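Local atomic coordinates of Glyoxalase/bleomycin resistance protein/dioxygenase (Catenulispora acidiphila, PDB entry 4G6X), a protein that possibly acts as a dioxygenase of the vicinal oxygen chelate superfamily, although its actual substrate and reaction are not established. Residues H28-V34 / Q76-S82; G49-K53 / L64-P69; K91-V95 / C142-I146; V121-Q125 / A136-D140; P132-A136 / Q147-I151. All coordinates share one frame; numbering follows the deposited sequence.

Contact 1 (H28-V34 / Q76-S82); sequences HLTNVFV and QLLLEPS
Leu29 to Phe33 lie beside Gln76 to Glu80 as parallel beta neighbours, which pairs the first and last strands of a four-stranded mixed sheet. Its order, 1-4-3-2, is that of the beta-alpha-beta-beta-beta module of the vicinal oxygen chelate fold. The short strand axes are 27° apart and approach to 4.5 Å. Residues match one for one, and backbone bonds run from Gln76 N to His28 O at one end to Val34 N and Glu80 O, 2.8 Å apart, at the other. On the face bearing Asn31, Phe33 and Glu80, the glutamate has CG between its backbone N and carbonyl carbon (chi1 72°). This lays its chain alongside Phe33, both pointing the same way, with Glu80 CD 3.4 Å from Phe33 CE1 and the ring and carboxylate planes 32° apart. Pro81 O meets the ring at its edge, 3.5 Å from Phe33 CD1. The carboxylate also receives a weak, bent bond from Asn31 ND2 to Glu80 OE2 (3.0 Å). On the other face, Leu77 CD1 lies 3.9 Å from Thr30 CG2 and 4.0 Å from Val32 CG2. A weak bond from Ser82 OG to Val34 O ends the pairing. Thr30 OG1 is hydrogen-bonded to Thr30 OG1 of the second subunit. Strand 61-67 pairs with the far edge of 76-81, helix 37-46 packs Tyr44 on Val32 and Leu77, and helix 87-96 brings Lys91 to Phe33 O and Ser82 OG.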
# COMPACT_ATOMS: atom_id res chain seq x y z
N HIS A 28 8.80 -2.13 0.49
CA HIS A 28 9.25 -1.57 1.76
C HIS A 28 8.24 -0.59 2.33
O HIS A 28 8.34 -0.21 3.51
CB HIS A 28 10.61 -0.88 1.58
CG HIS A 28 10.50 0.47 0.88
ND1 HIS A 28 9.94 0.60 -0.37
CD2 HIS A 28 10.82 1.75 1.30
CE1 HIS A 28 9.96 1.90 -0.73
NE2 HIS A 28 10.49 2.60 0.28
N LEU A 29 7.32 -0.11 1.50
CA LEU A 29 6.40 0.92 1.92
C LEU A 29 4.96 0.78 1.38
O LEU A 29 4.74 0.44 0.21
CB LEU A 29 6.92 2.26 1.46
CG LEU A 29 6.27 3.55 1.88
CD1 LEU A 29 6.55 3.79 3.36
CD2 LEU A 29 6.83 4.67 1.00
N THR A 30 4.02 1.09 2.24
CA THR A 30 2.61 1.20 1.84
C THR A 30 2.06 2.44 2.50
O THR A 30 2.76 3.08 3.28
CB THR A 30 1.79 -0.06 2.17
OG1 THR A 30 0.49 -0.03 1.52
CG2 THR A 30 1.60 -0.24 3.66
N ASN A 31 0.87 2.87 2.07
CA ASN A 31 0.34 4.17 2.55
C ASN A 31 -1.13 4.14 2.81
O ASN A 31 -1.87 3.37 2.18
CB ASN A 31 0.66 5.29 1.57
CG ASN A 31 -0.01 5.10 0.23
OD1 ASN A 31 0.20 4.06 -0.43
ND2 ASN A 31 -0.86 6.03 -0.17
N VAL A 32 -1.55 4.95 3.77
CA VAL A 32 -2.96 5.31 3.91
C VAL A 32 -3.02 6.84 3.94
O VAL A 32 -2.15 7.53 4.52
CB VAL A 32 -3.54 4.71 5.20
CG1 VAL A 32 -4.85 5.35 5.61
CG2 VAL A 32 -3.76 3.22 5.00
N PHE A 33 -4.07 7.41 3.30
CA PHE A 33 -4.31 8.81 3.33
C PHE A 33 -5.18 9.17 4.50
O PHE A 33 -6.31 8.68 4.60
CB PHE A 33 -5.03 9.23 2.03
CG PHE A 33 -4.16 9.10 0.77
CD1 PHE A 33 -3.22 10.05 0.45
CD2 PHE A 33 -4.37 8.09 -0.11
CE1 PHE A 33 -2.44 9.94 -0.69
CE2 PHE A 33 -3.57 7.94 -1.27
CZ PHE A 33 -2.63 8.89 -1.56
N VAL A 34 -4.64 9.99 5.39
CA VAL A 34 -5.34 10.36 6.64
C VAL A 34 -5.73 11.83 6.58
O VAL A 34 -5.02 12.69 6.05
CB VAL A 34 -4.50 10.06 7.88
CG1 VAL A 34 -4.15 8.60 7.91
CG2 VAL A 34 -3.20 10.87 7.92
N GLN A 76 7.04 -0.45 6.09
CA GLN A 76 6.56 0.73 6.81
C GLN A 76 5.23 1.20 6.21
O GLN A 76 4.99 0.97 5.03
CB GLN A 76 7.56 1.86 6.67
CG GLN A 76 8.82 1.63 7.47
CD GLN A 76 9.87 2.71 7.25
OE1 GLN A 76 9.56 3.90 7.13
NE2 GLN A 76 11.13 2.29 7.27
N LEU A 77 4.36 1.72 7.06
CA LEU A 77 3.10 2.34 6.65
C LEU A 77 3.23 3.85 6.81
O LEU A 77 3.40 4.40 7.92
CB LEU A 77 1.93 1.81 7.51
CG LEU A 77 0.57 2.52 7.47
CD1 LEU A 77 -0.04 2.26 6.10
CD2 LEU A 77 -0.32 2.02 8.63
N LEU A 78 3.01 4.57 5.69
CA LEU A 78 3.08 6.01 5.65
C LEU A 78 1.68 6.54 5.91
O LEU A 78 0.75 6.06 5.26
CB LEU A 78 3.52 6.46 4.23
CG LEU A 78 3.60 7.97 3.98
CD1 LEU A 78 4.76 8.58 4.75
CD2 LEU A 78 3.72 8.19 2.47
N LEU A 79 1.56 7.42 6.88
CA LEU A 79 0.30 8.05 7.26
C LEU A 79 0.30 9.41 6.61
O LEU A 79 0.81 10.38 7.16
CB LEU A 79 0.16 8.09 8.77
CG LEU A 79 0.24 6.74 9.47
CD1 LEU A 79 0.20 6.96 10.98
CD2 LEU A 79 -0.82 5.77 8.98
N GLU A 80 -0.17 9.48 5.37
CA GLU A 80 0.07 10.72 4.61
C GLU A 80 -1.13 11.63 4.47
O GLU A 80 -2.26 11.14 4.54
CB GLU A 80 0.72 10.47 3.26
CG GLU A 80 -0.14 9.86 2.27
CD GLU A 80 0.55 9.65 0.89
OE1 GLU A 80 0.92 10.59 0.15
OE2 GLU A 80 0.64 8.48 0.55
N PRO A 81 -0.88 12.94 4.34
CA PRO A 81 -1.98 13.89 4.29
C PRO A 81 -2.90 13.67 3.10
O PRO A 81 -2.50 13.13 2.05
CB PRO A 81 -1.30 15.26 4.20
CG PRO A 81 0.09 15.05 4.66
CD PRO A 81 0.43 13.62 4.32
N SER A 82 -4.14 14.12 3.25
CA SER A 82 -5.18 13.98 2.21
C SER A 82 -5.47 15.31 1.54
O SER A 82 -6.60 15.53 1.14
CB SER A 82 -6.48 13.43 2.85
OG SER A 82 -6.23 12.13 3.46

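Contact 2 (G49-K53 / L64-P69); sequences GFLVK and LTVVSP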
# COMPACT_ATOMS: atom_id res chain seq x y z
N GLY A 49 -1.65 -0.36 17.78
CA GLY A 49 -0.40 -0.91 18.30
C GLY A 49 0.83 -0.80 17.43
O GLY A 49 1.90 -1.38 17.75
N PHE A 50 0.74 -0.08 16.32
CA PHE A 50 1.94 0.25 15.57
C PHE A 50 2.90 1.17 16.34
O PHE A 50 2.53 1.87 17.28
CB PHE A 50 1.62 0.87 14.19
CG PHE A 50 0.84 -0.04 13.26
CD1 PHE A 50 1.47 -1.08 12.58
CD2 PHE A 50 -0.50 0.17 13.03
CE1 PHE A 50 0.76 -1.90 11.71
CE2 PHE A 50 -1.21 -0.62 12.14
CZ PHE A 50 -0.58 -1.65 11.46
N LEU A 51 4.16 1.12 15.94
CA LEU A 51 5.20 1.96 16.53
C LEU A 51 5.64 3.01 15.53
O LEU A 51 5.80 2.71 14.33
CB LEU A 51 6.45 1.12 16.85
CG LEU A 51 6.20 -0.14 17.68
CD1 LEU A 51 7.54 -0.81 17.94
CD2 LEU A 51 5.50 0.21 18.99
N VAL A 52 5.93 4.21 16.01
CA VAL A 52 6.49 5.24 15.08
C VAL A 52 7.90 4.84 14.63
O VAL A 52 8.72 4.40 15.46
CB VAL A 52 6.50 6.63 15.73
CG1 VAL A 52 7.28 7.63 14.86
CG2 VAL A 52 5.07 7.10 15.95
N LYS A 53 8.16 4.86 13.33
CA LYS A 53 9.44 4.54 12.76
C LYS A 53 10.16 5.82 12.35
O LYS A 53 11.26 6.08 12.78
CB LYS A 53 9.27 3.61 11.57
CG LYS A 53 10.53 3.27 10.87
CD LYS A 53 11.40 2.42 11.82
CE LYS A 53 12.43 1.68 11.01
NZ LYS A 53 13.22 0.78 11.89
N LEU A 64 5.64 10.67 8.06
CA LEU A 64 5.33 9.89 9.26
C LEU A 64 5.06 8.45 8.88
O LEU A 64 4.03 8.15 8.20
CB LEU A 64 4.08 10.52 9.85
CG LEU A 64 3.54 9.82 11.10
CD1 LEU A 64 4.58 9.81 12.22
CD2 LEU A 64 2.20 10.48 11.51
N THR A 65 5.92 7.53 9.33
CA THR A 65 5.69 6.15 9.06
C THR A 65 5.61 5.41 10.38
O THR A 65 6.23 5.80 11.36
CB THR A 65 6.77 5.52 8.20
OG1 THR A 65 8.02 5.65 8.89
CG2 THR A 65 6.86 6.22 6.89
N VAL A 66 4.87 4.31 10.35
CA VAL A 66 4.81 3.35 11.47
C VAL A 66 5.14 1.93 11.03
O VAL A 66 5.12 1.59 9.85
CB VAL A 66 3.41 3.40 12.15
CG1 VAL A 66 3.11 4.80 12.70
CG2 VAL A 66 2.30 2.89 11.24
N VAL A 67 5.49 1.06 11.99
CA VAL A 67 5.83 -0.31 11.70
C VAL A 67 5.15 -1.20 12.74
O VAL A 67 4.78 -0.72 13.82
CB VAL A 67 7.33 -0.57 11.79
CG1 VAL A 67 8.07 0.06 10.63
CG2 VAL A 67 7.88 -0.05 13.11
N SER A 68 4.99 -2.47 12.40
CA SER A 68 4.50 -3.47 13.35
C SER A 68 5.60 -3.77 14.36
O SER A 68 6.78 -3.84 13.99
CB SER A 68 4.12 -4.77 12.62
OG SER A 68 3.84 -5.82 13.56
N PRO A 69 5.22 -3.93 15.64
CA PRO A 69 6.22 -4.34 16.64
C PRO A 69 6.86 -5.67 16.30
O PRO A 69 8.02 -5.90 16.62
CB PRO A 69 5.43 -4.45 17.95
CG PRO A 69 4.08 -3.96 17.68
CD PRO A 69 3.92 -3.60 16.23
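Phe50 CG lies beside its own backbone N (chi1 -62°), while Val66 places CG2 between its N and carbonyl carbon and CG1 beside the N (chi1 -60°). These torsions make the two side chains cross at about a right angle, with Phe50 CB 3.6 Å from Val66 CG2. They meet at the open end of the antiparallel hairpin of strands 51-58 and 61-67, in the first four-stranded sheet of the vicinal oxygen chelate fold. The short strand segments run 128° apart, well short of straight antiparallel. Three backbone bonds hold them: Leu51 and Val67 form a hydrogen-bonded pair, with Leu51 N nearly straight to Val67 O at 2.9 Å and the return bond from Val67 N to Leu51 O. Lys53 N adds a third to Thr65 O. The Phe50 ring turns its edge to segment 64-69, Ser68 N lying near its plane 3.8 Å from Phe50 CD1, and it stacks edge-to-face with Phe104. On the Lys53 side, CB sits 3.9 Å from Val67 CG1 and 3.6 Å from Thr65 OG1. The hydroxyl has its main partner in Gln76, and Lys53 NZ reaches on to Pro72 O. Leu51 CD1 rests 4.2 Å from Pro69 CB. Gly49 is the first residue to leave the helical conformation after helix 37-46, and its positive phi turns the chain into this strand. Its carbonyl O lies 3.4 Å from both CG and CD of the Pro69 ring.

Contact 3 (K91-V95 / C142-I146); sequences KEALV and CGNLI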
# COMPACT_ATOMS: atom_id res chain seq x y z
N LYS A 91 -11.47 8.55 -1.11
CA LYS A 91 -11.68 7.93 0.20
C LYS A 91 -13.15 7.81 0.49
O LYS A 91 -13.61 6.77 0.94
CB LYS A 91 -11.01 8.79 1.26
CG LYS A 91 -9.47 8.81 1.17
CD LYS A 91 -8.87 9.79 2.17
CE LYS A 91 -9.30 9.53 3.65
NZ LYS A 91 -8.72 10.56 4.59
N GLU A 92 -13.86 8.87 0.25
CA GLU A 92 -15.31 8.87 0.55
C GLU A 92 -16.05 7.82 -0.25
O GLU A 92 -17.02 7.22 0.24
CB GLU A 92 -15.95 10.27 0.31
CG GLU A 92 -15.48 11.23 1.39
CD GLU A 92 -16.02 12.64 1.25
OE1 GLU A 92 -16.46 13.05 0.17
OE2 GLU A 92 -15.94 13.34 2.27
N ALA A 93 -15.65 7.65 -1.51
CA ALA A 93 -16.25 6.65 -2.34
C ALA A 93 -16.02 5.23 -1.86
O ALA A 93 -16.89 4.40 -1.93
CB ALA A 93 -15.84 6.81 -3.78
N LEU A 94 -14.82 4.97 -1.36
CA LEU A 94 -14.50 3.67 -0.84
C LEU A 94 -15.35 3.40 0.39
O LEU A 94 -15.99 2.33 0.52
CB LEU A 94 -13.00 3.57 -0.52
CG LEU A 94 -11.99 3.62 -1.67
CD1 LEU A 94 -10.63 3.30 -1.06
CD2 LEU A 94 -12.30 2.67 -2.82
N VAL A 95 -15.38 4.38 1.31
CA VAL A 95 -16.12 4.16 2.57
C VAL A 95 -17.61 3.94 2.28
O VAL A 95 -18.26 3.09 2.92
CB VAL A 95 -15.90 5.33 3.51
CG1 VAL A 95 -16.89 5.30 4.68
CG2 VAL A 95 -14.41 5.38 3.97
N CYS A 142 -9.96 8.43 10.53
CA CYS A 142 -9.21 9.31 9.65
C CYS A 142 -9.75 9.35 8.20
O CYS A 142 -9.05 9.84 7.31
CB CYS A 142 -7.72 8.92 9.59
SG CYS A 142 -6.94 9.01 11.22
N GLY A 143 -10.95 8.83 7.98
CA GLY A 143 -11.58 8.75 6.68
C GLY A 143 -11.44 7.43 5.92
O GLY A 143 -11.85 7.34 4.76
N ASN A 144 -10.89 6.39 6.56
CA ASN A 144 -10.70 5.07 5.96
C ASN A 144 -11.38 3.94 6.74
O ASN A 144 -11.54 4.01 8.00
CB ASN A 144 -9.24 4.71 5.85
CG ASN A 144 -8.39 5.77 5.24
OD1 ASN A 144 -7.58 6.41 5.92
ND2 ASN A 144 -8.56 5.98 3.95
N LEU A 145 -11.72 2.89 6.00
CA LEU A 145 -12.03 1.60 6.60
C LEU A 145 -10.77 0.77 6.47
O LEU A 145 -10.06 0.87 5.46
CB LEU A 145 -13.20 0.93 5.84
CG LEU A 145 -14.58 1.66 5.89
CD1 LEU A 145 -15.60 1.01 5.00
CD2 LEU A 145 -15.11 1.74 7.34
N ILE A 146 -10.52 -0.08 7.46
CA ILE A 146 -9.29 -0.84 7.53
C ILE A 146 -9.72 -2.26 7.76
O ILE A 146 -10.57 -2.51 8.64
CB ILE A 146 -8.44 -0.41 8.72
CG1 ILE A 146 -7.97 1.05 8.55
CG2 ILE A 146 -7.22 -1.32 8.91
CD1 ILE A 146 -7.14 1.33 7.30
O HOH W 1 -10.93 5.46 2.42
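Lys91 NZ is gripped by three oxygens: Cys142 O across the contact at 2.8 Å, Phe33 O of strand 29-34, and Ser82 OG just past strand 76-81. The contact seats helix 87-96, which lies in the chain between the two four-stranded sheets of this vicinal oxygen chelate fold, against the loop leading into strand 145-150. The lysine starts with CG beside its backbone N and then bends at chi3 (56°), which turns CE and NZ toward the loop. NZ approaches in the carbonyl plane of Cys142, with a C=O...N angle of 149°, and CE passes 3.5 Å from Gly143 O. Gly143 carries no side chain on the side where the ammonium group comes up, and its phi is positive. Three oxygen acceptors round one buried amine would be expected to stabilise its positive charge. Asp140 OD1 fixes the loop itself by accepting from Cys142 N and Asn144 N. A water lies 3.1 Å from Gly143 O and 3.3 Å from Lys91 O, the latter bond weak, and other acceptors nearby compete for its protons. One helical turn on, Val95 presents CG2, beside its backbone N, to Gly143 O at 3.3 Å and to Leu145 CG at 4.2 Å. Leu145 CD1 settles 4.0 Å from Val95 O.

Contact 4 (V121-Q125 / A136-D140); sequences VRFTQ and AILDD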
# COMPACT_ATOMS: atom_id res chain seq x y z
N VAL A 121 -12.60 1.21 19.55
CA VAL A 121 -12.51 1.21 18.08
C VAL A 121 -13.87 0.79 17.52
O VAL A 121 -14.50 -0.17 18.01
CB VAL A 121 -11.40 0.24 17.57
CG1 VAL A 121 -11.43 0.11 16.05
CG2 VAL A 121 -10.00 0.68 18.00
N ARG A 122 -14.31 1.47 16.48
CA ARG A 122 -15.57 1.18 15.87
C ARG A 122 -15.42 0.18 14.74
O ARG A 122 -14.66 0.41 13.83
CB ARG A 122 -16.11 2.49 15.33
CG ARG A 122 -17.49 2.45 14.76
CD ARG A 122 -17.86 3.78 14.11
NE ARG A 122 -18.89 3.52 13.16
CZ ARG A 122 -18.85 3.81 11.88
NH1 ARG A 122 -17.83 4.43 11.35
NH2 ARG A 122 -19.85 3.48 11.15
N PHE A 123 -16.16 -0.92 14.78
CA PHE A 123 -16.16 -1.87 13.66
C PHE A 123 -17.44 -1.73 12.84
O PHE A 123 -18.57 -1.68 13.40
CB PHE A 123 -16.03 -3.30 14.17
CG PHE A 123 -14.64 -3.65 14.62
CD1 PHE A 123 -13.80 -4.37 13.78
CD2 PHE A 123 -14.15 -3.19 15.84
CE1 PHE A 123 -12.51 -4.67 14.17
CE2 PHE A 123 -12.85 -3.47 16.23
CZ PHE A 123 -12.04 -4.20 15.41
N THR A 124 -17.27 -1.70 11.52
CA THR A 124 -18.38 -1.75 10.55
C THR A 124 -18.72 -3.18 10.12
O THR A 124 -19.83 -3.44 9.66
CB THR A 124 -18.09 -0.88 9.33
OG1 THR A 124 -16.91 -1.38 8.67
CG2 THR A 124 -17.85 0.58 9.75
N GLN A 125 -17.76 -4.08 10.27
CA GLN A 125 -17.98 -5.51 10.06
C GLN A 125 -17.25 -6.29 11.12
O GLN A 125 -16.04 -6.20 11.24
CB GLN A 125 -17.48 -5.95 8.68
CG GLN A 125 -17.85 -7.39 8.30
CD GLN A 125 -16.80 -8.01 7.40
OE1 GLN A 125 -16.67 -7.63 6.23
NE2 GLN A 125 -15.99 -8.90 7.96
N ALA A 136 -12.48 -8.74 9.39
CA ALA A 136 -13.25 -7.72 10.11
C ALA A 136 -12.89 -6.36 9.52
O ALA A 136 -11.80 -6.19 8.98
CB ALA A 136 -12.96 -7.72 11.61
N ILE A 137 -13.78 -5.39 9.66
CA ILE A 137 -13.53 -4.05 9.10
C ILE A 137 -13.78 -3.00 10.17
O ILE A 137 -14.83 -3.00 10.84
CB ILE A 137 -14.38 -3.80 7.87
CG1 ILE A 137 -14.01 -4.82 6.79
CG2 ILE A 137 -14.17 -2.36 7.36
CD1 ILE A 137 -14.86 -4.72 5.56
N LEU A 138 -12.77 -2.14 10.35
CA LEU A 138 -12.83 -1.07 11.34
C LEU A 138 -12.68 0.33 10.72
O LEU A 138 -12.18 0.47 9.60
CB LEU A 138 -11.79 -1.27 12.47
CG LEU A 138 -10.31 -1.20 12.06
CD1 LEU A 138 -9.74 0.20 12.22
CD2 LEU A 138 -9.47 -2.12 12.95
N ASP A 139 -13.21 1.33 11.45
CA ASP A 139 -13.10 2.76 11.08
C ASP A 139 -11.81 3.31 11.74
O ASP A 139 -11.65 3.28 13.00
CB ASP A 139 -14.34 3.47 11.57
CG ASP A 139 -14.32 4.98 11.33
OD1 ASP A 139 -13.38 5.54 10.76
OD2 ASP A 139 -15.31 5.59 11.77
N ASP A 140 -10.87 3.81 10.93
CA ASP A 140 -9.65 4.37 11.48
C ASP A 140 -9.74 5.76 12.08
O ASP A 140 -8.73 6.31 12.56
CB ASP A 140 -8.43 4.26 10.52
CG ASP A 140 -8.43 5.27 9.44
OD1 ASP A 140 -9.42 6.00 9.25
OD2 ASP A 140 -7.39 5.35 8.71
O HOH W 2 -12.94 3.83 15.30
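Phe123 starts near Ile137 O and ends with its ring under Leu138 CB. Its CB lies 3.6 Å from Ile137 O, and CG stands beside the backbone N, anti to the carbonyl carbon (chi1 -76°), which brings CD1 to 3.4 Å from that same Ile137 oxygen. Farther out, CE1 is 3.9 Å from Leu138 CB, which sits over one face of the ring in a CH-pi contact. At the tip, CZ is 4.1 Å from Leu138 CD2, and Tyr113 of helix 109-118 meets the ring edge-to-face. The setting is the hairpin of strands 123-129 and 134-139, broken here by a classic beta bulge. Thr124 N and Gln125 N both donate to Ile137 O, at 2.8 and 3.2 Å, from the same face of its plane, and Gln125 O takes Ile137 N in return. The extra residue on the 121-125 side shifts the register by one. On the Arg122 side of the bulge, Asp139 N bonds to Arg122 O, and a water joins Arg122 N to Asp139 O. The extended arginine then closes a salt bridge. Asp139 OD2 lies in the guanidinium plane, whereas the arginine meets it from above the carboxylate plane (37° out), the two planes being 85° apart; Arg122 NH1 to Asp139 OD2 is 2.8 Å.

Contact 5 (P132-A136 / Q147-I151); sequences PVVTA and QLMQI
Gln147 reaches across to Thr135: an extended chain with CG anti to the backbone N (chi1 -172°) brings Gln147 NE2 to 3.7 Å from Thr135 CG2. One water ties the two together, lying 2.8 Å from both Gln147 NE2 and Thr135 OG1. Each polar group has a second partner: Gln147 OE1 bonds to Ser103 OG, and Thr135 OG1 to Gln125 NE2. Next, Leu148 forms a hydrogen-bonded antiparallel pair with Ala136, the bonds being Leu148 N to Ala136 O at 2.9 Å and Ala136 N to Leu148 O at 3.0 Å. Both side chains lie on the face packed by Ile109 of helix 109-118. The two segments belong to the hairpin of strands 134-139 and 145-150, the central pair of the second four-stranded sheet of this vicinal oxygen chelate fold. Their short axes stand 161° apart, close to straight antiparallel. Met149, a selenomethionine in the crystal, opposes Thr135 as a non-hydrogen-bonded pair. Its chain bends at chi3 (43°) and carries CE to 3.6 Å from Val133 CG1. A glycerol, likely a crystallisation additive, comes to about 4 Å of the Met149 side chain at the nearest atoms, and His28 of the second subunit packs on Met149. Gln150 N then bonds to Val134 O at 2.8 Å, while Gln150 CB rests against Val134 CB and Gln150 OE1 is hydrogen-bonded to Ile109 N. Val134 N, buried by the contact, has no partner in the model. At Ile151 the modelled chain ends, and this residue packs on Arg26 of the second subunit.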
# COMPACT_ATOMS: atom_id res chain seq x y z
N PRO A 132 -11.40 -18.88 2.86
CA PRO A 132 -9.97 -18.99 3.14
C PRO A 132 -9.49 -18.02 4.21
O PRO A 132 -8.43 -18.26 4.81
CB PRO A 132 -9.33 -18.61 1.80
CG PRO A 132 -10.28 -17.63 1.21
CD PRO A 132 -11.66 -18.04 1.67
N VAL A 133 -10.23 -16.93 4.44
CA VAL A 133 -9.86 -15.95 5.48
C VAL A 133 -11.08 -15.58 6.27
O VAL A 133 -12.20 -15.67 5.78
CB VAL A 133 -9.28 -14.64 4.91
CG1 VAL A 133 -7.81 -14.83 4.56
CG2 VAL A 133 -10.11 -14.16 3.72
N VAL A 134 -10.81 -15.19 7.51
CA VAL A 134 -11.79 -14.54 8.39
C VAL A 134 -11.40 -13.07 8.41
O VAL A 134 -10.23 -12.77 8.56
CB VAL A 134 -11.73 -15.10 9.82
CG1 VAL A 134 -12.80 -14.46 10.69
CG2 VAL A 134 -11.89 -16.62 9.77
N THR A 135 -12.38 -12.19 8.22
CA THR A 135 -12.08 -10.75 8.11
C THR A 135 -12.96 -9.94 9.07
O THR A 135 -14.02 -10.39 9.52
CB THR A 135 -12.32 -10.18 6.69
OG1 THR A 135 -13.73 -10.20 6.36
CG2 THR A 135 -11.56 -10.92 5.67
N ALA A 136 -12.48 -8.74 9.39
CA ALA A 136 -13.25 -7.72 10.11
C ALA A 136 -12.89 -6.36 9.52
O ALA A 136 -11.80 -6.19 8.98
CB ALA A 136 -12.96 -7.72 11.61
N GLN A 147 -9.21 -3.16 6.95
CA GLN A 147 -9.52 -4.57 7.11
C GLN A 147 -8.45 -5.31 7.93
O GLN A 147 -7.24 -5.17 7.68
CB GLN A 147 -9.70 -5.21 5.73
CG GLN A 147 -10.21 -6.64 5.70
CD GLN A 147 -10.25 -7.19 4.29
OE1 GLN A 147 -9.25 -7.23 3.58
NE2 GLN A 147 -11.39 -7.62 3.90
N LEU A 148 -8.94 -6.12 8.87
CA LEU A 148 -8.16 -7.18 9.52
C LEU A 148 -8.45 -8.52 8.88
O LEU A 148 -9.59 -8.89 8.61
CB LEU A 148 -8.54 -7.27 10.97
CG LEU A 148 -7.97 -6.30 12.00
CD1 LEU A 148 -7.23 -5.11 11.49
CD2 LEU A 148 -8.88 -6.04 13.21
N MSE A 149 -7.39 -9.27 8.64
CA MSE A 149 -7.48 -10.55 7.94
C MSE A 149 -6.80 -11.62 8.75
O MSE A 149 -5.60 -11.52 9.08
CB MSE A 149 -6.73 -10.55 6.61
CG MSE A 149 -7.28 -9.56 5.56
SE MSE A 149 -6.41 -9.61 3.75
CE MSE A 149 -6.41 -11.56 3.81
N GLN A 150 -7.51 -12.72 8.98
CA GLN A 150 -6.89 -13.75 9.83
C GLN A 150 -6.03 -14.68 9.04
O GLN A 150 -6.50 -15.45 8.18
CB GLN A 150 -7.85 -14.49 10.73
CG GLN A 150 -7.07 -15.46 11.62
CD GLN A 150 -7.95 -16.10 12.65
OE1 GLN A 150 -8.13 -15.60 13.75
NE2 GLN A 150 -8.46 -17.26 12.31
N ILE A 151 -4.75 -14.56 9.41
CA ILE A 151 -3.60 -15.24 8.84
C ILE A 151 -2.67 -15.50 10.03
O ILE A 151 -2.21 -16.65 10.23
CB ILE A 151 -2.91 -14.33 7.76
CG1 ILE A 151 -3.81 -14.16 6.52
CG2 ILE A 151 -1.54 -14.88 7.35
CD1 ILE A 151 -3.28 -13.20 5.47
O HOH W 3 -14.11 -8.24 4.40

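Overall arrangement
Contacts 1 and 2 share one sheet, their centres 11 Å apart and joined by the probable hydrogen bonds Leu77 O to Val66 N and Leu79 N to Leu64 O. Contacts 4 and 5 lie in the other sheet, 13 Å apart at their centres, sharing Ala136. Contact 3, with its centre 14 Å from contact 1 and 11 Å from contact 4, touches both sheets: Lys91 reaches strand 29-34, and Ile146 N is probably hydrogen-bonded to Leu138 O. The centres of contacts 1 and 4 lie on opposite sides of the chain's centre, 19 Å apart. Contacts 1, 2 and 5 touch the second subunit, and in contact 3 Ala93 also packs on it; the glycerol lies next to contact 5.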